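Spore germination protein GerM (Bacillus subtilis subsp. subtilis str. 168, PDB 6GZB) is of unknown molecular function but affects both sporulation and germination, and carries two GerMN domains in tandem. Local coordinates at residues R54-I59 with Q68-P73; Y85-G90 with A102-D107; N193-T198 with T219-N224. One frame throughout, in Å; residues are numbered along the deposited sequence.

Interaction 1: R54-I59 with Q68-P73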
ATOM      1  N   ARG A  54      -9.129  -0.293  11.160  1.00 30.71           N
ATOM      2  CA  ARG A  54      -8.491   0.831  10.485  1.00 35.03           C
ATOM      3  C   ARG A  54      -7.095   0.444   9.987  1.00 32.35           C
ATOM      4  O   ARG A  54      -6.359  -0.255  10.673  1.00 28.62           O
ATOM      5  CB  ARG A  54      -8.394   2.021  11.444  1.00 35.86           C
ATOM      6  CG  ARG A  54      -8.184   3.350  10.755  1.00 42.15           C
ATOM      7  CD  ARG A  54      -9.451   3.770  10.033  1.00 51.31           C
ATOM      8  NE  ARG A  54     -10.481   4.187  10.977  1.00 46.97           N
ATOM      9  CZ  ARG A  54     -11.759   4.365  10.663  1.00 54.91           C
ATOM     10  NH1 ARG A  54     -12.186   4.115   9.433  1.00 52.14           N
ATOM     11  NH2 ARG A  54     -12.611   4.794  11.582  1.00 51.45           N
ATOM     12  N   GLU A  55      -6.721   0.931   8.810  1.00 32.33           N
ATOM     13  CA  GLU A  55      -5.364   0.733   8.306  1.00 30.19           C
ATOM     14  C   GLU A  55      -4.390   1.621   9.077  1.00 29.29           C
ATOM     15  O   GLU A  55      -4.572   2.835   9.164  1.00 31.25           O
ATOM     16  CB  GLU A  55      -5.284   1.035   6.806  1.00 32.64           C
ATOM     17  CG  GLU A  55      -5.925  -0.006   5.898  1.00 32.42           C
ATOM     18  CD  GLU A  55      -5.820   0.355   4.410  1.00 44.02           C
ATOM     19  OE1 GLU A  55      -5.115   1.334   4.049  1.00 34.94           O
ATOM     20  OE2 GLU A  55      -6.414  -0.370   3.590  1.00 43.98           O
ATOM     21  N   LEU A  56      -3.379   1.001   9.673  1.00 31.01           N
ATOM     22  CA  LEU A  56      -2.227   1.734  10.184  1.00 29.43           C
ATOM     23  C   LEU A  56      -0.992   1.322   9.400  1.00 24.50           C
ATOM     24  O   LEU A  56      -0.673   0.137   9.310  1.00 28.36           O
ATOM     25  CB  LEU A  56      -2.017   1.457  11.670  1.00 32.01           C
ATOM     26  CG  LEU A  56      -3.200   1.734  12.594  1.00 32.65           C
ATOM     27  CD1 LEU A  56      -2.825   1.354  14.021  1.00 36.69           C
ATOM     28  CD2 LEU A  56      -3.624   3.192  12.520  1.00 30.81           C
ATOM     29  N   TYR A  57      -0.290   2.304   8.846  1.00 23.22           N
ATOM     30  CA  TYR A  57       0.899   2.018   8.061  1.00 24.29           C
ATOM     31  C   TYR A  57       2.126   2.000   8.965  1.00 26.25           C
ATOM     32  O   TYR A  57       2.738   3.032   9.266  1.00 25.53           O
ATOM     33  CB  TYR A  57       1.028   2.996   6.881  1.00 28.98           C
ATOM     34  CG  TYR A  57       0.104   2.611   5.738  1.00 26.72           C
ATOM     35  CD1 TYR A  57      -1.259   2.864   5.817  1.00 28.00           C
ATOM     36  CD2 TYR A  57       0.548   1.795   4.711  1.00 21.97           C
ATOM     37  CE1 TYR A  57      -2.131   2.418   4.835  1.00 24.12           C
ATOM     38  CE2 TYR A  57      -0.317   1.345   3.731  1.00 25.65           C
ATOM     39  CZ  TYR A  57      -1.660   1.643   3.807  1.00 22.61           C
ATOM     40  OH  TYR A  57      -2.525   1.176   2.830  1.00 24.99           O
ATOM     41  N   LEU A  58       2.421   0.804   9.459  1.00 25.20           N
ATOM     42  CA  LEU A  58       3.509   0.601  10.399  1.00 25.46           C
ATOM     43  C   LEU A  58       4.769   0.192   9.649  1.00 22.13           C
ATOM     44  O   LEU A  58       4.754   0.036   8.425  1.00 25.35           O
ATOM     45  CB  LEU A  58       3.117  -0.485  11.414  1.00 26.00           C
ATOM     46  CG  LEU A  58       1.813  -0.223  12.165  1.00 26.26           C
ATOM     47  CD1 LEU A  58       1.444  -1.418  13.027  1.00 29.51           C
ATOM     48  CD2 LEU A  58       1.909   1.041  13.010  1.00 32.24           C
ATOM     49  N   ILE A  59       5.858  -0.002  10.391  1.00 27.64           N
ATOM     50  CA  ILE A  59       7.107  -0.446   9.796  1.00 23.16           C
ATOM     51  C   ILE A  59       7.405  -1.882  10.210  1.00 21.40           C
ATOM     52  O   ILE A  59       7.467  -2.190  11.389  1.00 30.06           O
ATOM     53  CB  ILE A  59       8.260   0.482  10.206  1.00 28.36           C
ATOM     54  CG1 ILE A  59       7.951   1.922   9.766  1.00 28.63           C
ATOM     55  CG2 ILE A  59       9.565   0.007   9.579  1.00 25.26           C
ATOM     56  CD1 ILE A  59       8.813   2.972  10.422  1.00 25.83           C
ATOM     57  N   GLN A  68      -1.211  -2.416   8.438  1.00 27.14           N
ATOM     58  CA  GLN A  68      -1.804  -3.384   9.341  1.00 24.90           C
ATOM     59  C   GLN A  68      -3.164  -2.893   9.793  1.00 26.61           C
ATOM     60  O   GLN A  68      -3.282  -1.807  10.358  1.00 25.54           O
ATOM     61  CB  GLN A  68      -0.906  -3.617  10.551  1.00 27.39           C
ATOM     62  CG  GLN A  68       0.381  -4.351  10.218  1.00 30.59           C
ATOM     63  CD  GLN A  68       0.148  -5.828   9.991  1.00 36.84           C
ATOM     64  OE1 GLN A  68       0.008  -6.597  10.947  1.00 36.35           O
ATOM     65  NE2 GLN A  68       0.077  -6.232   8.722  1.00 22.68           N
ATOM     66  N   THR A  69      -4.200  -3.674   9.489  1.00 32.29           N
ATOM     67  CA  THR A  69      -5.568  -3.268   9.794  1.00 26.55           C
ATOM     68  C   THR A  69      -5.955  -3.726  11.188  1.00 29.65           C
ATOM     69  O   THR A  69      -5.900  -4.913  11.499  1.00 29.16           O
ATOM     70  CB  THR A  69      -6.559  -3.793   8.746  1.00 29.01           C
ATOM     71  OG1 THR A  69      -6.393  -3.045   7.532  1.00 27.46           O
ATOM     72  CG2 THR A  69      -7.995  -3.619   9.227  1.00 30.71           C
ATOM     73  N   LEU A  70      -6.235  -2.758  12.054  1.00 27.28           N
ATOM     74  CA  LEU A  70      -6.289  -2.985  13.493  1.00 31.33           C
ATOM     75  C   LEU A  70      -7.505  -2.291  14.100  1.00 28.56           C
ATOM     76  O   LEU A  70      -7.984  -1.300  13.556  1.00 34.60           O
ATOM     77  CB  LEU A  70      -5.008  -2.474  14.155  1.00 28.09           C
ATOM     78  CG  LEU A  70      -3.765  -3.287  13.812  1.00 31.65           C
ATOM     79  CD1 LEU A  70      -2.506  -2.557  14.257  1.00 29.83           C
ATOM     80  CD2 LEU A  70      -3.859  -4.675  14.432  1.00 39.77           C
ATOM     81  N   PRO A  71      -8.011  -2.818  15.228  1.00 31.67           N
ATOM     82  CA  PRO A  71      -9.226  -2.295  15.853  1.00 39.00           C
ATOM     83  C   PRO A  71      -8.979  -1.001  16.617  1.00 31.61           C
ATOM     84  O   PRO A  71      -8.201  -0.982  17.562  1.00 30.00           O
ATOM     85  CB  PRO A  71      -9.630  -3.412  16.822  1.00 32.47           C
ATOM     86  CG  PRO A  71      -8.352  -4.079  17.184  1.00 31.51           C
ATOM     87  CD  PRO A  71      -7.440  -3.946  15.987  1.00 35.67           C
ATOM     88  N   LEU A  72      -9.606   0.083  16.179  1.00 38.23           N
ATOM     89  CA  LEU A  72      -9.472   1.371  16.857  1.00 38.37           C
ATOM     90  C   LEU A  72     -10.812   1.788  17.455  1.00 33.72           C
ATOM     91  O   LEU A  72     -11.841   1.641  16.811  1.00 39.23           O
ATOM     92  CB  LEU A  72      -9.009   2.438  15.863  1.00 39.42           C
ATOM     93  CG  LEU A  72      -7.511   2.743  15.805  1.00 46.09           C
ATOM     94  CD1 LEU A  72      -6.696   1.473  15.667  1.00 41.59           C
ATOM     95  CD2 LEU A  72      -7.212   3.703  14.662  1.00 44.26           C
ATOM     96  N   PRO A  73     -10.797   2.364  18.665  1.00 39.96           N
ATOM     97  CA  PRO A  73     -12.031   2.839  19.306  1.00 39.67           C
ATOM     98  C   PRO A  73     -12.813   3.821  18.435  1.00 41.20           C
ATOM     99  O   PRO A  73     -12.216   4.660  17.767  1.00 45.01           O
ATOM    100  CB  PRO A  73     -11.532   3.544  20.569  1.00 38.40           C
ATOM    101  CG  PRO A  73     -10.128   3.096  20.771  1.00 40.95           C
ATOM    102  CD  PRO A  73      -9.592   2.751  19.414  1.00 43.65           C
TER
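Arg54 and Leu70 form a backbone hydrogen-bonded pair of an antiparallel hairpin, and the Leu56–Gln68 pair repeats the pattern two residues on. In the first pair Arg54 N donates to Leu70 O at 2.8 Å and Leu70 N answers to Arg54 O; in the second, Gln68 N meets Leu56 O at 2.8 Å with a nearly straight N-H...O angle of 173°. Glu55 and Thr69 make the non-hydrogen-bonded pair between them, their CA atoms 4.3 Å apart, and here Thr69 CA approaches Arg54 O at 3.2 Å in a CA-H...O contact. The short strand segments run at 127° to each other.

Apolar contacts gather on the face that carries Leu56 and Leu70. These two side chains cross at about a right angle, with CD1 of Leu56 3.9 Å from CD1 of Leu70, and Leu72 CD1 lies a little farther from the same Leu56 methyl. Leu58 CD1 packs against the aliphatic CB and CG of Gln68. The alkyl root of Arg54 joins them, its CB 3.8 Å from Leu72 CD2; with CG anti to the backbone N (chi1 -161°), Arg54 also brings CG near that methyl.

Polar side chains mark the Glu55–Thr69 face. Thr69 OG1 passes 3.5 Å from Glu55 CG, but its hydrogen bond goes to Val336 O. Glu55 OE1 accepts from Tyr57 OH, which comes from above the carboxylate plane, a bond within one strand.

In the fold, helix 136-147 supplies Ser142 and Thr146, which hydrogen-bond to the backbone of Tyr57, while strand 100-101 continues the sheet beyond strand 51-60 through Ile59 and Arg101. Helix 78-84 touches Arg54 and Leu72, and the C-terminal tail pairs with Thr69 through Asn337 and Gly339.

Interaction 2: Y85-G90 with A102-D107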
ATOM      1  N   TYR A  85      -2.455   6.644  16.541  1.00 30.88           N
ATOM      2  CA  TYR A  85      -2.123   5.229  16.679  1.00 36.44           C
ATOM      3  C   TYR A  85      -0.895   4.834  15.866  1.00 30.62           C
ATOM      4  O   TYR A  85      -0.576   3.651  15.748  1.00 33.00           O
ATOM      5  CB  TYR A  85      -3.325   4.373  16.294  1.00 29.56           C
ATOM      6  CG  TYR A  85      -4.244   4.097  17.462  1.00 33.46           C
ATOM      7  CD1 TYR A  85      -5.130   5.063  17.920  1.00 34.42           C
ATOM      8  CD2 TYR A  85      -4.205   2.883  18.130  1.00 36.79           C
ATOM      9  CE1 TYR A  85      -5.968   4.817  18.987  1.00 35.51           C
ATOM     10  CE2 TYR A  85      -5.061   2.621  19.182  1.00 40.20           C
ATOM     11  CZ  TYR A  85      -5.921   3.601  19.621  1.00 33.37           C
ATOM     12  OH  TYR A  85      -6.756   3.369  20.687  1.00 41.39           O
ATOM     13  N   LEU A  86      -0.189   5.830  15.335  1.00 26.41           N
ATOM     14  CA  LEU A  86       1.132   5.610  14.764  1.00 27.31           C
ATOM     15  C   LEU A  86       2.232   5.982  15.759  1.00 27.12           C
ATOM     16  O   LEU A  86       3.414   5.844  15.459  1.00 25.36           O
ATOM     17  CB  LEU A  86       1.308   6.455  13.499  1.00 30.03           C
ATOM     18  CG  LEU A  86       0.343   6.175  12.358  1.00 28.84           C
ATOM     19  CD1 LEU A  86       0.615   7.111  11.198  1.00 28.47           C
ATOM     20  CD2 LEU A  86       0.457   4.724  11.913  1.00 34.03           C
ATOM     21  N   VAL A  87       1.846   6.546  16.898  1.00 30.79           N
ATOM     22  CA  VAL A  87       2.829   7.129  17.809  1.00 31.95           C
ATOM     23  C   VAL A  87       3.430   6.057  18.706  1.00 30.42           C
ATOM     24  O   VAL A  87       2.708   5.317  19.371  1.00 28.32           O
ATOM     25  CB  VAL A  87       2.220   8.237  18.684  1.00 36.75           C
ATOM     26  CG1 VAL A  87       3.277   8.802  19.629  1.00 33.02           C
ATOM     27  CG2 VAL A  87       1.628   9.331  17.811  1.00 35.55           C
ATOM     28  N   GLN A  88       4.751   5.944  18.660  1.00 30.36           N
ATOM     29  CA  GLN A  88       5.504   5.066  19.551  1.00 35.41           C
ATOM     30  C   GLN A  88       5.145   5.324  21.012  1.00 35.90           C
ATOM     31  O   GLN A  88       5.148   6.468  21.478  1.00 36.30           O
ATOM     32  CB  GLN A  88       7.006   5.273  19.330  1.00 37.59           C
ATOM     33  CG  GLN A  88       7.897   4.795  20.475  1.00 59.11           C
ATOM     34  CD  GLN A  88       8.097   3.292  20.480  1.00 67.66           C
ATOM     35  OE1 GLN A  88       8.407   2.697  19.448  1.00 68.40           O
ATOM     36  NE2 GLN A  88       7.923   2.668  21.647  1.00 58.28           N
ATOM     37  N   GLY A  89       4.802   4.249  21.716  1.00 39.62           N
ATOM     38  CA  GLY A  89       4.502   4.308  23.140  1.00 36.54           C
ATOM     39  C   GLY A  89       3.091   4.778  23.437  1.00 40.92           C
ATOM     40  O   GLY A  89       2.721   4.962  24.591  1.00 39.81           O
ATOM     41  N   GLY A  90       2.307   5.007  22.393  1.00 33.02           N
ATOM     42  CA  GLY A  90       0.922   5.417  22.565  1.00 30.75           C
ATOM     43  C   GLY A  90      -0.010   4.218  22.580  1.00 34.02           C
ATOM     44  O   GLY A  90       0.420   3.090  22.788  1.00 33.81           O
ATOM     45  N   ALA A 102       5.914   1.014  15.682  1.00 28.22           N
ATOM     46  CA  ALA A 102       5.251   2.282  15.458  1.00 24.86           C
ATOM     47  C   ALA A 102       6.180   3.242  14.730  1.00 25.77           C
ATOM     48  O   ALA A 102       7.341   2.921  14.473  1.00 34.84           O
ATOM     49  CB  ALA A 102       4.790   2.869  16.775  1.00 33.89           C
ATOM     50  N   VAL A 103       5.666   4.410  14.370  1.00 30.24           N
ATOM     51  CA  VAL A 103       6.311   5.240  13.349  1.00 29.70           C
ATOM     52  C   VAL A 103       6.707   6.620  13.879  1.00 24.97           C
ATOM     53  O   VAL A 103       7.809   7.100  13.634  1.00 29.19           O
ATOM     54  CB  VAL A 103       5.381   5.430  12.136  1.00 28.05           C
ATOM     55  CG1 VAL A 103       6.015   6.363  11.113  1.00 35.27           C
ATOM     56  CG2 VAL A 103       5.068   4.092  11.497  1.00 29.88           C
ATOM     57  N   LEU A 104       5.772   7.296  14.525  1.00 28.40           N
ATOM     58  CA  LEU A 104       6.024   8.648  15.014  1.00 29.15           C
ATOM     59  C   LEU A 104       6.692   8.593  16.384  1.00 32.89           C
ATOM     60  O   LEU A 104       6.447   7.668  17.162  1.00 37.77           O
ATOM     61  CB  LEU A 104       4.720   9.431  15.101  1.00 32.00           C
ATOM     62  CG  LEU A 104       3.961   9.560  13.781  1.00 32.67           C
ATOM     63  CD1 LEU A 104       2.615  10.236  14.000  1.00 29.16           C
ATOM     64  CD2 LEU A 104       4.804  10.307  12.754  1.00 32.11           C
ATOM     65  N   PRO A 105       7.564   9.571  16.673  1.00 35.28           N
ATOM     66  CA  PRO A 105       8.291   9.602  17.943  1.00 32.62           C
ATOM     67  C   PRO A 105       7.362   9.738  19.139  1.00 35.75           C
ATOM     68  O   PRO A 105       6.276  10.311  19.023  1.00 31.47           O
ATOM     69  CB  PRO A 105       9.184  10.835  17.808  1.00 32.56           C
ATOM     70  CG  PRO A 105       9.318  11.052  16.332  1.00 35.51           C
ATOM     71  CD  PRO A 105       7.997  10.645  15.763  1.00 32.48           C
ATOM     72  N   ALA A 106       7.780   9.186  20.276  1.00 43.01           N
ATOM     73  CA  ALA A 106       6.980   9.220  21.498  1.00 36.57           C
ATOM     74  C   ALA A 106       6.579  10.643  21.846  1.00 34.02           C
ATOM     75  O   ALA A 106       7.340  11.589  21.626  1.00 34.87           O
ATOM     76  CB  ALA A 106       7.753   8.599  22.656  1.00 35.25           C
ATOM     77  N   ASP A 107       5.350  10.784  22.332  1.00 33.60           N
ATOM     78  CA  ASP A 107       4.836  12.050  22.835  1.00 39.98           C
ATOM     79  C   ASP A 107       4.516  13.039  21.714  1.00 41.35           C
ATOM     80  O   ASP A 107       4.195  14.193  21.981  1.00 42.08           O
ATOM     81  CB  ASP A 107       5.812  12.679  23.832  1.00 40.19           C
ATOM     82  CG  ASP A 107       6.030  11.817  25.062  1.00 42.84           C
ATOM     83  OD1 ASP A 107       5.031  11.406  25.691  1.00 49.57           O
ATOM     84  OD2 ASP A 107       7.206  11.555  25.400  1.00 54.73           O
TER
HETATM   85  O   HOH W   1       3.737   8.266  22.976  1.00 30.67           O
HETATM   86  O   HOH W   2       6.892   0.598  18.272  1.00 32.31           O
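Leu86 O accepts two backbone N-H groups, from Val103 and from Leu104, each at 2.9 Å and each with an angle of 163° at the hydrogen. The Val103 donor is only slightly tilted from the carbonyl plane, whereas that of Leu104 stands 36° out of it. A third bond, from Gln88 N to Leu104 O at 2.8 Å, completes a single bridge centred on Val87 and Leu104.

The tight part is mostly apolar, packed round the three backbone bonds. Leu104 CD1 lies 4.0 Å from both Leu86 CB and Val87 CG2, and the Val87 and Leu104 side chains cross at about a right angle. With CG1 anti to the backbone N (chi1 179°), Val87 sets that methyl 3.4 Å from Pro105 O. An alanine here would remove both methyls and would probably open a gap beside Leu104 CD1 and Pro105 O. Ala102 CB faces both Leu86 O, at 3.5 Å, and Gln88 N.

Toward Gln88 and Ala106, both exposed, water takes over. One molecule donates to Gln88 O and accepts from Asp107 N; a second donates to Gln88 OE1 and accepts from Ala102 N. Ala106 CA also approaches Gln88 O at 3.3 Å, a CA-H...O contact.

Leu86 and Val103 carry the buried side onto helix 136-147 and strand 51-60. The arrangement is an isolated beta bridge between two loops, one following helix 78-84 and the other following strand 100-101; the first loop then reverses through a type II turn from Val87 to Gly90, with Gly89 at positive phi as such a turn requires.

Interaction 3: N193-T198 with T219-N224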
ATOM      1  N   ASN A 193      18.821   3.903 -11.605  1.00 37.93           N
ATOM      2  CA  ASN A 193      17.441   4.110 -12.016  1.00 33.32           C
ATOM      3  C   ASN A 193      17.293   5.403 -12.802  1.00 33.68           C
ATOM      4  O   ASN A 193      17.523   6.484 -12.282  1.00 37.64           O
ATOM      5  CB  ASN A 193      16.530   4.115 -10.799  1.00 41.26           C
ATOM      6  CG  ASN A 193      16.485   2.766 -10.114  1.00 39.81           C
ATOM      7  OD1 ASN A 193      15.900   1.828 -10.642  1.00 38.43           O
ATOM      8  ND2 ASN A 193      17.181   2.641  -8.981  1.00 37.99           N
ATOM      9  N   ASP A 194      16.972   5.271 -14.081  1.00 33.50           N
ATOM     10  CA  ASP A 194      16.808   6.426 -14.955  1.00 29.40           C
ATOM     11  C   ASP A 194      15.397   6.965 -14.801  1.00 23.99           C
ATOM     12  O   ASP A 194      14.472   6.439 -15.400  1.00 29.75           O
ATOM     13  CB  ASP A 194      17.054   6.012 -16.403  1.00 28.53           C
ATOM     14  CG  ASP A 194      17.031   7.186 -17.364  1.00 33.46           C
ATOM     15  OD1 ASP A 194      16.545   8.281 -16.996  1.00 37.10           O
ATOM     16  OD2 ASP A 194      17.404   6.967 -18.526  1.00 33.14           O
ATOM     17  N   LEU A 195      15.251   8.038 -14.027  1.00 25.96           N
ATOM     18  CA  LEU A 195      13.953   8.589 -13.713  1.00 24.50           C
ATOM     19  C   LEU A 195      13.341   9.357 -14.878  1.00 32.89           C
ATOM     20  O   LEU A 195      12.152   9.665 -14.854  1.00 31.77           O
ATOM     21  CB  LEU A 195      14.040   9.493 -12.484  1.00 25.51           C
ATOM     22  CG  LEU A 195      14.626   8.846 -11.226  1.00 31.29           C
ATOM     23  CD1 LEU A 195      14.516   9.777 -10.033  1.00 29.92           C
ATOM     24  CD2 LEU A 195      13.928   7.524 -10.927  1.00 27.91           C
ATOM     25  N   THR A 196      14.134   9.654 -15.901  1.00 30.74           N
ATOM     26  CA  THR A 196      13.598  10.345 -17.077  1.00 34.61           C
ATOM     27  C   THR A 196      12.946   9.359 -18.013  1.00 30.13           C
ATOM     28  O   THR A 196      12.095   9.729 -18.812  1.00 36.81           O
ATOM     29  CB  THR A 196      14.681  11.129 -17.871  1.00 39.37           C
ATOM     30  OG1 THR A 196      15.515  10.213 -18.600  1.00 39.16           O
ATOM     31  CG2 THR A 196      15.541  11.957 -16.935  1.00 43.10           C
ATOM     32  N   ALA A 197      13.380   8.104 -17.941  1.00 33.03           N
ATOM     33  CA  ALA A 197      12.936   7.088 -18.891  1.00 32.61           C
ATOM     34  C   ALA A 197      11.935   6.120 -18.269  1.00 33.95           C
ATOM     35  O   ALA A 197      11.513   5.178 -18.926  1.00 33.63           O
ATOM     36  CB  ALA A 197      14.121   6.306 -19.422  1.00 32.98           C
ATOM     37  N   THR A 198      11.585   6.329 -17.003  1.00 33.60           N
ATOM     38  CA  THR A 198      10.695   5.410 -16.306  1.00 27.39           C
ATOM     39  C   THR A 198       9.640   6.171 -15.529  1.00 31.50           C
ATOM     40  O   THR A 198       9.788   7.363 -15.260  1.00 34.08           O
ATOM     41  CB  THR A 198      11.459   4.505 -15.324  1.00 29.42           C
ATOM     42  OG1 THR A 198      12.077   5.305 -14.315  1.00 30.54           O
ATOM     43  CG2 THR A 198      12.516   3.688 -16.033  1.00 27.91           C
ATOM     44  N   THR A 219       7.013   0.644  -4.778  1.00 25.39           N
ATOM     45  CA  THR A 219       7.009   1.447  -6.003  1.00 24.33           C
ATOM     46  C   THR A 219       8.196   1.078  -6.893  1.00 26.99           C
ATOM     47  O   THR A 219       9.348   1.272  -6.523  1.00 26.66           O
ATOM     48  CB  THR A 219       7.072   2.944  -5.687  1.00 23.31           C
ATOM     49  OG1 THR A 219       5.978   3.298  -4.832  1.00 28.84           O
ATOM     50  CG2 THR A 219       6.992   3.756  -6.965  1.00 26.38           C
ATOM     51  N   LYS A 220       7.899   0.511  -8.053  1.00 26.61           N
ATOM     52  CA  LYS A 220       8.918   0.122  -9.011  1.00 28.50           C
ATOM     53  C   LYS A 220       9.011   1.155 -10.131  1.00 34.28           C
ATOM     54  O   LYS A 220       8.132   2.010 -10.272  1.00 31.01           O
ATOM     55  CB  LYS A 220       8.561  -1.238  -9.603  1.00 31.91           C
ATOM     56  CG  LYS A 220       8.310  -2.293  -8.538  1.00 37.48           C
ATOM     57  CD  LYS A 220       8.373  -3.686  -9.123  1.00 61.79           C
ATOM     58  CE  LYS A 220       9.809  -4.152  -9.242  1.00 51.00           C
ATOM     59  NZ  LYS A 220       9.897  -5.635  -9.305  1.00 63.47           N
ATOM     60  N   ARG A 221      10.085   1.079 -10.912  1.00 29.79           N
ATOM     61  CA  ARG A 221      10.241   1.924 -12.088  1.00 29.79           C
ATOM     62  C   ARG A 221       9.835   1.135 -13.321  1.00 27.12           C
ATOM     63  O   ARG A 221      10.380   0.078 -13.586  1.00 32.37           O
ATOM     64  CB  ARG A 221      11.693   2.393 -12.231  1.00 28.50           C
ATOM     65  CG  ARG A 221      12.247   3.182 -11.059  1.00 27.40           C
ATOM     66  CD  ARG A 221      11.330   4.317 -10.608  1.00 30.87           C
ATOM     67  NE  ARG A 221      11.110   5.332 -11.634  1.00 30.74           N
ATOM     68  CZ  ARG A 221      10.622   6.549 -11.396  1.00 29.77           C
ATOM     69  NH1 ARG A 221      10.301   6.911 -10.163  1.00 26.17           N
ATOM     70  NH2 ARG A 221      10.454   7.408 -12.397  1.00 36.38           N
ATOM     71  N   ILE A 222       8.862   1.645 -14.063  1.00 26.97           N
ATOM     72  CA  ILE A 222       8.422   1.010 -15.299  1.00 26.66           C
ATOM     73  C   ILE A 222       8.901   1.833 -16.505  1.00 29.73           C
ATOM     74  O   ILE A 222       8.764   3.060 -16.520  1.00 26.82           O
ATOM     75  CB  ILE A 222       6.882   0.938 -15.355  1.00 28.21           C
ATOM     76  CG1 ILE A 222       6.301   0.355 -14.064  1.00 35.10           C
ATOM     77  CG2 ILE A 222       6.426   0.151 -16.572  1.00 30.66           C
ATOM     78  CD1 ILE A 222       6.763  -1.053 -13.752  1.00 32.06           C
ATOM     79  N   ASP A 223       9.414   1.152 -17.528  1.00 33.10           N
ATOM     80  CA  ASP A 223       9.843   1.813 -18.757  1.00 37.21           C
ATOM     81  C   ASP A 223       8.709   2.613 -19.380  1.00 37.34           C
ATOM     82  O   ASP A 223       7.582   2.139 -19.481  1.00 32.22           O
ATOM     83  CB  ASP A 223      10.366   0.796 -19.772  1.00 42.48           C
ATOM     84  CG  ASP A 223      11.792   0.366 -19.485  1.00 72.89           C
ATOM     85  OD1 ASP A 223      12.546   1.162 -18.882  1.00 74.73           O
ATOM     86  OD2 ASP A 223      12.158  -0.770 -19.859  1.00 84.82           O
ATOM     87  N   ASN A 224       9.015   3.838 -19.792  1.00 30.77           N
ATOM     88  CA  ASN A 224       8.002   4.742 -20.310  1.00 29.01           C
ATOM     89  C   ASN A 224       7.458   4.279 -21.658  1.00 27.33           C
ATOM     90  O   ASN A 224       6.379   4.690 -22.079  1.00 38.11           O
ATOM     91  CB  ASN A 224       8.568   6.158 -20.421  1.00 31.00           C
ATOM     92  CG  ASN A 224       8.611   6.857 -19.092  1.00 36.91           C
ATOM     93  OD1 ASN A 224       8.056   6.361 -18.114  1.00 32.51           O
ATOM     94  ND2 ASN A 224       9.240   8.030 -19.047  1.00 33.34           N
TER
HETATM   95  O   HOH W   3       9.066   9.499 -16.434  1.00 40.49           O
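The backbones of Thr198 and Asp223 form an antiparallel non-hydrogen-bonded pair, CA atoms 4.4 Å apart and side chains diverging, next to a bond from Asn224 N to Ala197 O at 3.0 Å. They meet where strand 198-208 begins and strand 213-223 ends, at the open end of that hairpin. Among the side chains, Arg221 NE donates to Thr198 OG1 at 2.9 Å, the oxygen 10° out of the guanidinium plane, while NH2 adds a weak bond to Thr198 O. Leu195 CD2, from the turn folded over this end, sits over the centre of one guanidinium face, 3.5 Å above its plane. With OG1 between the backbone N and the carbonyl carbon (chi1 62°), the Thr198 hydroxyl also donates to Asp194 O at 2.9 Å. Asp194 OD1 accepts from Thr196 N in an Asx turn and, through its syn lone pair, from Thr196 OG1. A water bridges Thr198 O and Asn224 ND2.

Accepting from the arginine while donating to a main-chain carbonyl, the Thr198 hydroxyl links the Arg221 side chain to the type I turn 194–197. The arginine's charge would probably polarise that hydroxyl, strengthening its donation to Asp194 O.

In the fold
Interactions 1 and 2 belong together. All four of their segments belong to the first of the two GerMN domains, their centres are about 13 Å apart, and they touch directly: Pro73 CD lies 3.2 Å from Tyr85 OH, Tyr57 O 3.4 Å from Val103 CG2, and Leu72 CD1 3.8 Å from Tyr85 CD2. The hairpin and the bridged loops therefore share one packed region. Interaction 3 stands apart, its centre about 31 Å from that of interaction 1 and about 34 Å from that of interaction 2, with nearest atoms about 11 and 16 Å away. A bound 1,2-ethanediol, probably from the crystallisation liquor, lies about 5 Å from the Arg54 side chain.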